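Local coordinates for porin B (Pseudomonas putida, PDB 4GEY), which forms a beta-barrel channel in the bacterial outer membrane that probably lets glucose and related sugars pass across it, at residues D164-A169 with R407-Y412; Q298-G303 with L334-A339; D346-G351 with A392-G397. The protein carries 2 engineered substitutions. One frame throughout, in Å; residues are numbered along the deposited sequence.

Contact 1 (D164-A169 with R407-Y412). With C8E ((hydroxyethyloxy)tri(ethyloxy)octane), chain F; C8E ((hydroxyethyloxy)tri(ethyloxy)octane), chain D.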
loop_
_atom_site.group_PDB
_atom_site.type_symbol
_atom_site.label_atom_id
_atom_site.label_comp_id
_atom_site.label_asym_id
_atom_site.label_seq_id
_atom_site.Cartn_x
_atom_site.Cartn_y
_atom_site.Cartn_z
ATOM N N ASP A 164 7.712 3.445 -4.694
ATOM C CA ASP A 164 9.145 3.660 -4.776
ATOM C C ASP A 164 9.749 3.945 -3.399
ATOM O O ASP A 164 10.884 3.528 -3.125
ATOM C CB ASP A 164 9.481 4.754 -5.784
ATOM C CG ASP A 164 9.333 4.280 -7.218
ATOM O OD1 ASP A 164 9.509 3.063 -7.458
ATOM O OD2 ASP A 164 9.037 5.121 -8.104
ATOM N N PHE A 165 8.994 4.637 -2.538
ATOM C CA PHE A 165 9.438 4.923 -1.172
ATOM C C PHE A 165 9.555 3.607 -0.391
ATOM O O PHE A 165 8.995 2.599 -0.790
ATOM C CB PHE A 165 8.473 5.880 -0.458
ATOM C CG PHE A 165 8.578 7.316 -0.910
ATOM C CD1 PHE A 165 7.866 7.769 -2.019
ATOM C CD2 PHE A 165 9.368 8.224 -0.208
ATOM C CE1 PHE A 165 7.958 9.089 -2.435
ATOM C CE2 PHE A 165 9.472 9.554 -0.621
ATOM C CZ PHE A 165 8.766 9.987 -1.730
ATOM N N GLN A 166 10.298 3.603 0.708
ATOM C CA GLN A 166 10.385 2.402 1.518
ATOM C C GLN A 166 9.304 2.415 2.597
ATOM O O GLN A 166 8.770 1.367 2.987
ATOM C CB GLN A 166 11.768 2.271 2.154
ATOM C CG GLN A 166 11.948 0.972 2.939
ATOM C CD GLN A 166 13.402 0.612 3.161
ATOM O OE1 GLN A 166 14.215 0.642 2.232
ATOM N NE2 GLN A 166 13.743 0.280 4.398
ATOM N N ASN A 167 8.996 3.615 3.076
ATOM C CA ASN A 167 8.017 3.796 4.128
ATOM C C ASN A 167 6.583 3.587 3.613
ATOM O O ASN A 167 6.193 4.151 2.596
ATOM C CB ASN A 167 8.172 5.189 4.713
ATOM C CG ASN A 167 7.389 5.376 5.985
ATOM O OD1 ASN A 167 6.162 5.494 5.969
ATOM N ND2 ASN A 167 8.095 5.428 7.099
ATOM N N LEU A 168 5.809 2.785 4.338
ATOM C CA LEU A 168 4.459 2.395 3.929
ATOM C C LEU A 168 3.585 3.578 3.596
ATOM O O LEU A 168 2.806 3.515 2.658
ATOM C CB LEU A 168 3.770 1.568 5.020
ATOM C CG LEU A 168 3.087 0.255 4.629
ATOM C CD1 LEU A 168 2.030 -0.101 5.655
ATOM C CD2 LEU A 168 2.510 0.286 3.231
ATOM N N ALA A 169 3.720 4.655 4.361
ATOM C CA ALA A 169 2.897 5.842 4.177
ATOM C C ALA A 169 3.006 6.435 2.770
ATOM O O ALA A 169 2.146 7.229 2.363
ATOM C CB ALA A 169 3.275 6.891 5.200
ATOM N N ARG A 407 17.827 2.195 -4.063
ATOM C CA ARG A 407 17.592 3.485 -3.391
ATOM C C ARG A 407 17.776 3.527 -1.893
ATOM O O ARG A 407 16.920 3.087 -1.137
ATOM C CB ARG A 407 16.275 4.179 -3.800
ATOM C CG ARG A 407 15.084 3.317 -3.948
ATOM C CD ARG A 407 13.851 4.175 -4.137
ATOM N NE ARG A 407 13.682 4.626 -5.513
ATOM C CZ ARG A 407 13.180 3.868 -6.485
ATOM N NH1 ARG A 407 12.810 2.622 -6.223
ATOM N NH2 ARG A 407 13.050 4.347 -7.713
ATOM N N PRO A 408 18.923 4.064 -1.461
ATOM C CA PRO A 408 19.105 4.407 -0.052
ATOM C C PRO A 408 18.093 5.464 0.352
ATOM O O PRO A 408 17.708 6.325 -0.457
ATOM C CB PRO A 408 20.522 4.994 -0.012
ATOM C CG PRO A 408 20.867 5.310 -1.445
ATOM C CD PRO A 408 20.147 4.283 -2.250
ATOM N N ASN A 409 17.661 5.397 1.602
ATOM C CA ASN A 409 16.721 6.373 2.117
ATOM C C ASN A 409 16.929 6.658 3.592
ATOM O O ASN A 409 17.577 5.890 4.310
ATOM C CB ASN A 409 15.287 5.921 1.857
ATOM C CG ASN A 409 14.994 4.557 2.438
ATOM O OD1 ASN A 409 14.396 4.441 3.509
ATOM N ND2 ASN A 409 15.408 3.512 1.730
ATOM N N LEU A 410 16.372 7.780 4.025
ATOM C CA LEU A 410 16.408 8.197 5.414
ATOM C C LEU A 410 14.971 8.405 5.844
ATOM O O LEU A 410 14.226 9.143 5.203
ATOM C CB LEU A 410 17.164 9.516 5.542
ATOM C CG LEU A 410 18.496 9.590 6.278
ATOM C CD1 LEU A 410 19.534 10.236 5.386
ATOM C CD2 LEU A 410 18.331 10.418 7.529
ATOM N N GLN A 411 14.580 7.762 6.935
ATOM C CA GLN A 411 13.213 7.861 7.429
ATOM C C GLN A 411 13.171 8.461 8.814
ATOM O O GLN A 411 14.030 8.159 9.646
ATOM C CB GLN A 411 12.576 6.483 7.466
ATOM C CG GLN A 411 12.250 5.947 6.100
ATOM C CD GLN A 411 11.665 4.574 6.172
ATOM O OE1 GLN A 411 10.584 4.392 6.717
ATOM N NE2 GLN A 411 12.372 3.590 5.628
ATOM N N TYR A 412 12.168 9.302 9.059
ATOM C CA TYR A 412 11.986 9.949 10.353
ATOM C C TYR A 412 10.564 9.761 10.825
ATOM O O TYR A 412 9.619 10.013 10.079
ATOM C CB TYR A 412 12.274 11.444 10.254
ATOM C CG TYR A 412 12.543 12.114 11.591
ATOM C CD1 TYR A 412 13.693 11.817 12.321
ATOM C CD2 TYR A 412 11.666 13.054 12.112
ATOM C CE1 TYR A 412 13.950 12.433 13.534
ATOM C CE2 TYR A 412 11.915 13.675 13.331
ATOM C CZ TYR A 412 13.056 13.362 14.037
ATOM O OH TYR A 412 13.304 13.971 15.251
HETATM C C7 C8E F . 13.421 12.456 6.414
HETATM C C8 C8E F . 14.735 12.338 7.181
HETATM O O9 C8E F . 14.962 13.551 7.862
HETATM C C10 C8E F . 15.508 13.393 9.154
HETATM C C11 C8E F . 15.627 14.759 9.828
HETATM O O12 C8E F . 16.040 14.610 11.170
HETATM C C13 C8E F . 15.491 15.627 11.985
HETATM C C14 C8E F . 16.160 15.696 13.357
HETATM O O15 C8E F . 16.043 17.021 13.833
HETATM C C16 C8E F . 15.018 17.197 14.792
HETATM C C17 C8E F . 15.399 16.541 16.117
HETATM O O18 C8E F . 16.410 17.307 16.734
HETATM C C19 C8E F . 15.906 18.189 17.714
HETATM C C20 C8E F . 17.065 18.608 18.612
HETATM O O21 C8E F . 18.290 18.308 17.969
HETATM C C1 C8E D . 21.478 3.861 3.341
HETATM C C2 C8E D . 21.225 4.930 4.401
HETATM C C3 C8E D . 21.870 6.254 3.999
HETATM C C4 C8E D . 20.804 7.340 3.895
HETATM C C5 C8E D . 20.481 7.712 2.442
HETATM C C6 C8E D . 20.561 9.217 2.175
HETATM C C7 C8E D . 19.546 9.675 1.130
HETATM C C8 C8E D . 19.345 11.185 1.196
HETATM O O9 C8E D . 20.090 11.883 0.207
HETATM C C10 C8E D . 19.302 12.647 -0.696
HETATM C C11 C8E D . 20.035 13.917 -1.157
HETATM O O12 C8E D . 21.309 13.659 -1.733
HETATM C C13 C8E D . 21.616 14.543 -2.810
HETATM C C14 C8E D . 22.642 13.946 -3.787
HETATM O O15 C8E D . 23.395 14.958 -4.439
HETATM C C16 C8E D . 23.375 14.866 -5.855
HETATM C C17 C8E D . 24.768 14.636 -6.450
HETATM O O18 C8E D . 24.699 14.540 -7.867
HETATM C C19 C8E D . 25.392 15.553 -8.577
HETATM C C20 C8E D . 25.831 14.991 -9.928
HETATM O O21 C8E D . 27.096 15.481 -10.316
#

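Contact 2 (Q298-G303 with L334-A339)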
loop_
_atom_site.group_PDB
_atom_site.type_symbol
_atom_site.label_atom_id
_atom_site.label_comp_id
_atom_site.label_asym_id
_atom_site.label_seq_id
_atom_site.Cartn_x
_atom_site.Cartn_y
_atom_site.Cartn_z
ATOM N N GLN A 298 3.100 16.282 -12.558
ATOM C CA GLN A 298 4.399 16.769 -12.988
ATOM C C GLN A 298 4.292 18.278 -13.198
ATOM O O GLN A 298 3.438 18.742 -13.931
ATOM C CB GLN A 298 4.854 16.070 -14.274
ATOM C CG GLN A 298 6.312 16.348 -14.654
ATOM C CD GLN A 298 6.787 15.565 -15.886
ATOM O OE1 GLN A 298 6.190 14.552 -16.280
ATOM N NE2 GLN A 298 7.876 16.038 -16.496
ATOM N N VAL A 299 5.161 19.043 -12.551
ATOM C CA VAL A 299 5.091 20.492 -12.664
ATOM C C VAL A 299 6.232 21.148 -13.456
ATOM O O VAL A 299 6.070 22.268 -13.942
ATOM C CB VAL A 299 4.871 21.182 -11.290
ATOM C CG1 VAL A 299 3.535 20.756 -10.705
ATOM C CG2 VAL A 299 5.990 20.863 -10.326
ATOM N N THR A 300 7.366 20.465 -13.619
ATOM C CA THR A 300 8.427 20.985 -14.512
ATOM C C THR A 300 9.001 19.941 -15.463
ATOM O O THR A 300 8.958 18.742 -15.196
ATOM C CB THR A 300 9.613 21.626 -13.758
ATOM O OG1 THR A 300 10.258 20.640 -12.948
ATOM C CG2 THR A 300 9.163 22.794 -12.892
ATOM N N ALA A 301 9.535 20.409 -16.585
ATOM C CA ALA A 301 10.207 19.527 -17.531
ATOM C C ALA A 301 11.642 19.980 -17.663
ATOM O O ALA A 301 11.908 20.937 -18.378
ATOM C CB ALA A 301 9.517 19.557 -18.883
ATOM N N HIS A 302 12.553 19.295 -16.971
ATOM C CA HIS A 302 13.968 19.697 -16.903
ATOM C C HIS A 302 14.602 19.971 -18.268
ATOM O O HIS A 302 14.717 19.066 -19.104
ATOM C CB HIS A 302 14.800 18.644 -16.167
ATOM C CG HIS A 302 16.109 19.163 -15.667
ATOM N ND1 HIS A 302 16.390 19.300 -14.324
ATOM C CD2 HIS A 302 17.208 19.599 -16.329
ATOM C CE1 HIS A 302 17.611 19.786 -14.180
ATOM N NE2 HIS A 302 18.129 19.979 -15.382
ATOM N N GLY A 303 15.013 21.218 -18.480
ATOM C CA GLY A 303 15.541 21.640 -19.766
ATOM C C GLY A 303 14.755 21.116 -20.955
ATOM O O GLY A 303 15.335 20.678 -21.939
ATOM N N LEU A 334 7.264 15.056 -2.823
ATOM C CA LEU A 334 7.710 15.355 -4.189
ATOM C C LEU A 334 8.721 14.337 -4.660
ATOM O O LEU A 334 9.331 13.655 -3.847
ATOM C CB LEU A 334 8.306 16.762 -4.283
ATOM C CG LEU A 334 9.463 17.147 -3.348
ATOM C CD1 LEU A 334 10.818 16.614 -3.825
ATOM C CD2 LEU A 334 9.516 18.656 -3.196
ATOM N N VAL A 335 8.890 14.210 -5.970
ATOM C CA VAL A 335 10.064 13.500 -6.475
ATOM C C VAL A 335 10.634 14.181 -7.694
ATOM O O VAL A 335 9.889 14.644 -8.556
ATOM C CB VAL A 335 9.866 11.962 -6.708
ATOM C CG1 VAL A 335 8.434 11.538 -6.555
ATOM C CG2 VAL A 335 10.431 11.541 -8.048
ATOM N N TYR A 336 11.960 14.286 -7.737
ATOM C CA TYR A 336 12.628 14.882 -8.880
ATOM C C TYR A 336 13.364 13.792 -9.650
ATOM O O TYR A 336 14.220 13.112 -9.083
ATOM C CB TYR A 336 13.596 15.976 -8.436
ATOM C CG TYR A 336 13.892 16.957 -9.539
ATOM C CD1 TYR A 336 14.580 16.563 -10.678
ATOM C CD2 TYR A 336 13.470 18.277 -9.456
ATOM C CE1 TYR A 336 14.834 17.455 -11.703
ATOM C CE2 TYR A 336 13.720 19.179 -10.487
ATOM C CZ TYR A 336 14.399 18.761 -11.610
ATOM O OH TYR A 336 14.650 19.648 -12.647
ATOM N N LYS A 337 13.002 13.615 -10.925
ATOM C CA LYS A 337 13.778 12.809 -11.870
ATOM C C LYS A 337 14.846 13.643 -12.578
ATOM O O LYS A 337 14.537 14.668 -13.188
ATOM C CB LYS A 337 12.887 12.187 -12.950
ATOM C CG LYS A 337 12.160 10.917 -12.539
ATOM C CD LYS A 337 12.063 9.921 -13.700
ATOM N N GLY A 338 16.097 13.189 -12.505
ATOM C CA GLY A 338 17.162 13.718 -13.335
ATOM C C GLY A 338 17.568 15.146 -13.023
ATOM O O GLY A 338 17.715 15.972 -13.938
ATOM N N ALA A 339 17.758 15.439 -11.741
ATOM C CA ALA A 339 18.258 16.748 -11.338
ATOM C C ALA A 339 19.575 17.051 -12.053
ATOM O O ALA A 339 19.824 18.183 -12.490
ATOM C CB ALA A 339 18.440 16.809 -9.832
#

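Contact 3 (D346-G351 with A392-G397). With C8E ((hydroxyethyloxy)tri(ethyloxy)octane), chain D; C8E ((hydroxyethyloxy)tri(ethyloxy)octane), chain F.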
loop_
_atom_site.group_PDB
_atom_site.type_symbol
_atom_site.label_atom_id
_atom_site.label_comp_id
_atom_site.label_asym_id
_atom_site.label_seq_id
_atom_site.Cartn_x
_atom_site.Cartn_y
_atom_site.Cartn_z
ATOM N N ASP A 346 18.105 8.997 -12.563
ATOM C CA ASP A 346 18.036 8.912 -11.102
ATOM C C ASP A 346 16.891 9.758 -10.558
ATOM O O ASP A 346 16.432 10.692 -11.214
ATOM C CB ASP A 346 19.340 9.385 -10.458
ATOM C CG ASP A 346 20.449 8.347 -10.528
ATOM O OD1 ASP A 346 20.214 7.237 -11.054
ATOM O OD2 ASP A 346 21.557 8.650 -10.041
ATOM N N ASP A 347 16.426 9.446 -9.355
ATOM C CA ASP A 347 15.378 10.263 -8.746
ATOM C C ASP A 347 15.620 10.600 -7.272
ATOM O O ASP A 347 16.335 9.891 -6.548
ATOM C CB ASP A 347 13.971 9.696 -9.008
ATOM C CG ASP A 347 13.719 8.363 -8.320
ATOM O OD1 ASP A 347 14.687 7.604 -8.095
ATOM O OD2 ASP A 347 12.537 8.063 -8.010
ATOM N N ILE A 348 15.066 11.736 -6.860
ATOM C CA ILE A 348 15.148 12.176 -5.477
ATOM C C ILE A 348 13.739 12.277 -4.921
ATOM O O ILE A 348 12.908 12.979 -5.481
ATOM C CB ILE A 348 15.804 13.548 -5.377
ATOM C CG1 ILE A 348 17.228 13.483 -5.900
ATOM C CG2 ILE A 348 15.840 13.997 -3.935
ATOM C CD1 ILE A 348 17.934 14.796 -5.878
ATOM N N GLY A 349 13.461 11.573 -3.829
ATOM C CA GLY A 349 12.139 11.622 -3.238
ATOM C C GLY A 349 12.107 12.250 -1.858
ATOM O O GLY A 349 13.055 12.111 -1.079
ATOM N N PHE A 350 11.014 12.950 -1.554
ATOM C CA PHE A 350 10.747 13.385 -0.195
ATOM C C PHE A 350 9.255 13.399 0.097
ATOM O O PHE A 350 8.472 13.917 -0.697
ATOM C CB PHE A 350 11.325 14.759 0.069
ATOM C CG PHE A 350 10.920 15.313 1.388
ATOM C CD1 PHE A 350 11.462 14.803 2.552
ATOM C CD2 PHE A 350 9.970 16.315 1.474
ATOM C CE1 PHE A 350 11.075 15.290 3.783
ATOM C CE2 PHE A 350 9.583 16.811 2.693
ATOM C CZ PHE A 350 10.134 16.297 3.855
ATOM N N GLY A 351 8.865 12.840 1.239
ATOM C CA GLY A 351 7.465 12.757 1.601
ATOM C C GLY A 351 7.202 12.927 3.083
ATOM O O GLY A 351 7.988 12.489 3.919
ATOM N N ALA A 392 8.289 10.580 7.654
ATOM C CA ALA A 392 8.946 11.274 6.558
ATOM C C ALA A 392 10.062 10.429 5.958
ATOM O O ALA A 392 10.790 9.731 6.674
ATOM C CB ALA A 392 9.467 12.628 7.004
ATOM N N GLU A 393 10.189 10.493 4.636
ATOM C CA GLU A 393 11.272 9.808 3.952
ATOM C C GLU A 393 11.961 10.722 2.943
ATOM O O GLU A 393 11.324 11.486 2.219
ATOM C CB GLU A 393 10.748 8.538 3.267
ATOM C CG GLU A 393 11.807 7.703 2.524
ATOM C CD GLU A 393 11.248 6.382 1.967
ATOM O OE1 GLU A 393 10.194 5.918 2.464
ATOM O OE2 GLU A 393 11.855 5.807 1.030
ATOM N N LEU A 394 13.279 10.660 2.916
ATOM C CA LEU A 394 14.036 11.269 1.836
ATOM C C LEU A 394 14.859 10.151 1.199
ATOM O O LEU A 394 15.538 9.400 1.908
ATOM C CB LEU A 394 14.933 12.376 2.374
ATOM C CG LEU A 394 16.102 12.779 1.482
ATOM C CD1 LEU A 394 15.576 13.414 0.207
ATOM C CD2 LEU A 394 17.093 13.702 2.221
ATOM N N TYR A 395 14.778 10.010 -0.122
ATOM C CA TYR A 395 15.528 8.949 -0.779
ATOM C C TYR A 395 16.265 9.405 -2.029
ATOM O O TYR A 395 16.002 10.483 -2.562
ATOM C CB TYR A 395 14.642 7.721 -1.064
ATOM C CG TYR A 395 13.665 7.826 -2.239
ATOM C CD1 TYR A 395 14.118 7.846 -3.552
ATOM C CD2 TYR A 395 12.299 7.837 -2.033
ATOM C CE1 TYR A 395 13.260 7.918 -4.602
ATOM C CE2 TYR A 395 11.416 7.904 -3.094
ATOM C CZ TYR A 395 11.907 7.946 -4.379
ATOM O OH TYR A 395 11.056 8.019 -5.465
ATOM N N TYR A 396 17.185 8.563 -2.493
ATOM C CA TYR A 396 17.873 8.784 -3.764
ATOM C C TYR A 396 17.892 7.457 -4.527
ATOM O O TYR A 396 18.397 6.454 -4.026
ATOM C CB TYR A 396 19.304 9.317 -3.558
ATOM C CG TYR A 396 19.972 9.684 -4.868
ATOM C CD1 TYR A 396 20.449 8.697 -5.730
ATOM C CD2 TYR A 396 20.101 11.018 -5.267
ATOM C CE1 TYR A 396 21.033 9.025 -6.950
ATOM C CE2 TYR A 396 20.693 11.357 -6.486
ATOM C CZ TYR A 396 21.148 10.353 -7.318
ATOM O OH TYR A 396 21.724 10.649 -8.521
ATOM N N GLY A 397 17.351 7.452 -5.740
ATOM C CA GLY A 397 17.298 6.232 -6.527
ATOM C C GLY A 397 18.375 6.172 -7.594
ATOM O O GLY A 397 18.345 6.966 -8.530
HETATM C C1 C8E D . 21.478 3.861 3.341
HETATM C C2 C8E D . 21.225 4.930 4.401
HETATM C C3 C8E D . 21.870 6.254 3.999
HETATM C C4 C8E D . 20.804 7.340 3.895
HETATM C C5 C8E D . 20.481 7.712 2.442
HETATM C C6 C8E D . 20.561 9.217 2.175
HETATM C C7 C8E D . 19.546 9.675 1.130
HETATM C C8 C8E D . 19.345 11.185 1.196
HETATM O O9 C8E D . 20.090 11.883 0.207
HETATM C C10 C8E D . 19.302 12.647 -0.696
HETATM C C11 C8E D . 20.035 13.917 -1.157
HETATM O O12 C8E D . 21.309 13.659 -1.733
HETATM C C13 C8E D . 21.616 14.543 -2.810
HETATM C C14 C8E D . 22.642 13.946 -3.787
HETATM O O15 C8E D . 23.395 14.958 -4.439
HETATM C C16 C8E D . 23.375 14.866 -5.855
HETATM C C17 C8E D . 24.768 14.636 -6.450
HETATM O O18 C8E D . 24.699 14.540 -7.867
HETATM C C19 C8E D . 25.392 15.553 -8.577
HETATM C C20 C8E D . 25.831 14.991 -9.928
HETATM O O21 C8E D . 27.096 15.481 -10.316
HETATM C C7 C8E F . 13.421 12.456 6.414
HETATM C C8 C8E F . 14.735 12.338 7.181
HETATM O O9 C8E F . 14.962 13.551 7.862
HETATM C C10 C8E F . 15.508 13.393 9.154
HETATM C C11 C8E F . 15.627 14.759 9.828
HETATM O O12 C8E F . 16.040 14.610 11.170
HETATM C C13 C8E F . 15.491 15.627 11.985
HETATM C C14 C8E F . 16.160 15.696 13.357
HETATM O O15 C8E F . 16.043 17.021 13.833
HETATM C C16 C8E F . 15.018 17.197 14.792
HETATM C C17 C8E F . 15.399 16.541 16.117
HETATM O O18 C8E F . 16.410 17.307 16.734
HETATM C C19 C8E F . 15.906 18.189 17.714
HETATM C C20 C8E F . 17.065 18.608 18.612
HETATM O O21 C8E F . 18.290 18.308 17.969
#

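Contact 1 (D164-A169 with R407-Y412)
Asp164 lies over Arg407 with its carboxylate stacked on the guanidinium. The two planes are 29° apart. Asp164 CB sits over the centre of the group, and Asp164 OD1 is 3.6 Å from Arg407 NH1. This salt bridge is one of charge alone, because Asp164 OD1 lies well off the guanidinium plane. Arg407 NH1 is hydrogen-bonded to Gln433 OE1 on the next strand. Next to this pair, Gln166 reaches for the strand with CG anti to the backbone N (chi1 -176°) and crosses Asn409 at about a right angle. Asn409 ND2 gives a hydrogen bond of 3.1 Å to Gln166 OE1, coming from above the carbonyl plane. The other end of the amide, Gln166 NE2, is held by the backbone O of Val52 and of Val119. Here a loop folds inside an outer-membrane beta-barrel and rests on the lumenal face of strand 404-414. Arg407, Asn409 and Gln411 face the loop, while Pro408, Leu410 and Tyr412 on the other face touch detergent. The lumenal amides are joined in a chain of hydrogen bonds. Asn409 ND2 also bonds Arg407 O, and Gln411 NE2 donates to Asn409 OD1 at 3.1 Å. An alanine in place of Asn409 would probably leave Gln166 OE1 and Gln411 NE2 without these partners and hold the Gln411 amide less firmly. The chain continues to Asn167. Asn167 ND2 donates to Gln411 OE1 at 2.7 Å, with the two amide planes 79° apart. The same ND2 meets Asn391 OD1. Asn167 OD1 accepts from the backbone N of Ala169 at 3.0 Å, which makes an Asx turn, and is also bonded to Ser117 OG.

Contact 2 (Q298-G303 with L334-A339)
His302, in the irregular loop 298-303, approaches the end of strand 326-337, and its CA lies 7.6 Å from the CA of Ala339 just past that strand. The strands here form an antiparallel meander in the wall of the beta-barrel. Strand 309-319 runs between strands 282-298 and 326-337, so the loop leaving the first reaches across the middle strand to the third. The contact is small and near the protein surface. Two aromatic side chains carry most of it, and they cross at about a right angle. Their rings meet rim to rim, with centroids 5.7 Å apart and planes at 85°. Tyr336 OH arrives at the edge of the imidazole, near its plane, and pairs with His302 ND1. Either atom could be the donor of this hydrogen bond. Its modelled length of 2.4 Å is doubtful at this resolution. Gly338 O lies over one face of the imidazole, toward the rim, and accepts a hydrogen bond from Arg308 NH2. A phosphate ion, probably from the crystallisation liquor, lies about 3 Å from the His302 side chain. Thr300 stands beside Tyr336 at the margin. Its OG1 is 4.5 Å from Tyr336 CE2 and is hydrogen-bonded to the backbone N of Leu310 on the middle strand. Within the loop, Gln298 NE2 donates to the backbone O of Thr300 and also meets Val306 O. Next to ND1 in the ring, His302 CE1 comes within 3.2 Å of Ala339 O.

Contact 3 (D346-G351 with A392-G397)
Tyr395 lays its ring across Gly349, the residue paired with it on the neighbouring strand. This is aromatic rescue of a glycine in an antiparallel beta-barrel wall. Strands 347-351 and 392-397 run at 177° to each other, with regular backbone hydrogen bonds. Gly349 and Tyr395 form a hydrogen-bonded pair. Tyr395 has CG between the backbone N and carbonyl carbon (chi1 76°), which starts the side chain toward the other strand. The hollow left by the missing side chain takes the ring. Gly349 CA lies 3.8 Å from the ring centroid, almost on its normal, as a CH-pi contact. A CB on Gly349 would run into Tyr395 CE2. The hydroxyl goes on to Asp347, and Tyr395 OH donates to Asp347 OD2 at 2.9 Å, from above the carboxylate plane. Asp347 in turn fills the place beside Gly397, with OD1 3.3 Å from Gly397 CA. A CB on Gly397 would clash with that oxygen. Phe165 of the inner loop meets the Tyr395 ring edge-to-face, and Glu393, on the same face, is hydrogen-bonded to the backbone N of Gln166 and Asn167. The opposite face is largely apolar and meets detergent. Ile348 and Leu394 lie side by side there, pointing the same way, with Ile348 CG2 4.2 Å from Leu394 CD1. Ile348 CG1 packs by Tyr396 CD2. The Phe350 ring turns an edge to Leu394 CB, and Leu394 CD2 lies 3.5 Å from C8 of the C8E detergent of chain D. At the end of the pair Tyr396 reaches Asp346, which also forms a salt bridge with Arg343 through OD1. Tyr396 OH donates to the anti lone pair of Asp346 OD2.

The three contacts follow one another round part of the barrel wall. Contacts 1 and 3 have centres 7 Å apart, contacts 2 and 3 13 Å, and contacts 1 and 2 19 Å. Contact 3 is the middle one. Its Glu393 probably accepts hydrogen bonds from the loop of contact 1, with Asn167 N 2.7 Å from OE1 and Gln166 N 2.7 Å from OE2. Contact 2 joins it through the backbone, where Ile348 N is 2.7 Å from Tyr336 O. Contact 1 is tied to the sugar site: Gln166 shares backbone hydrogen bonding with Glu121, which lines the glucose pocket. Contacts 1 and 3 touch the same two detergent molecules.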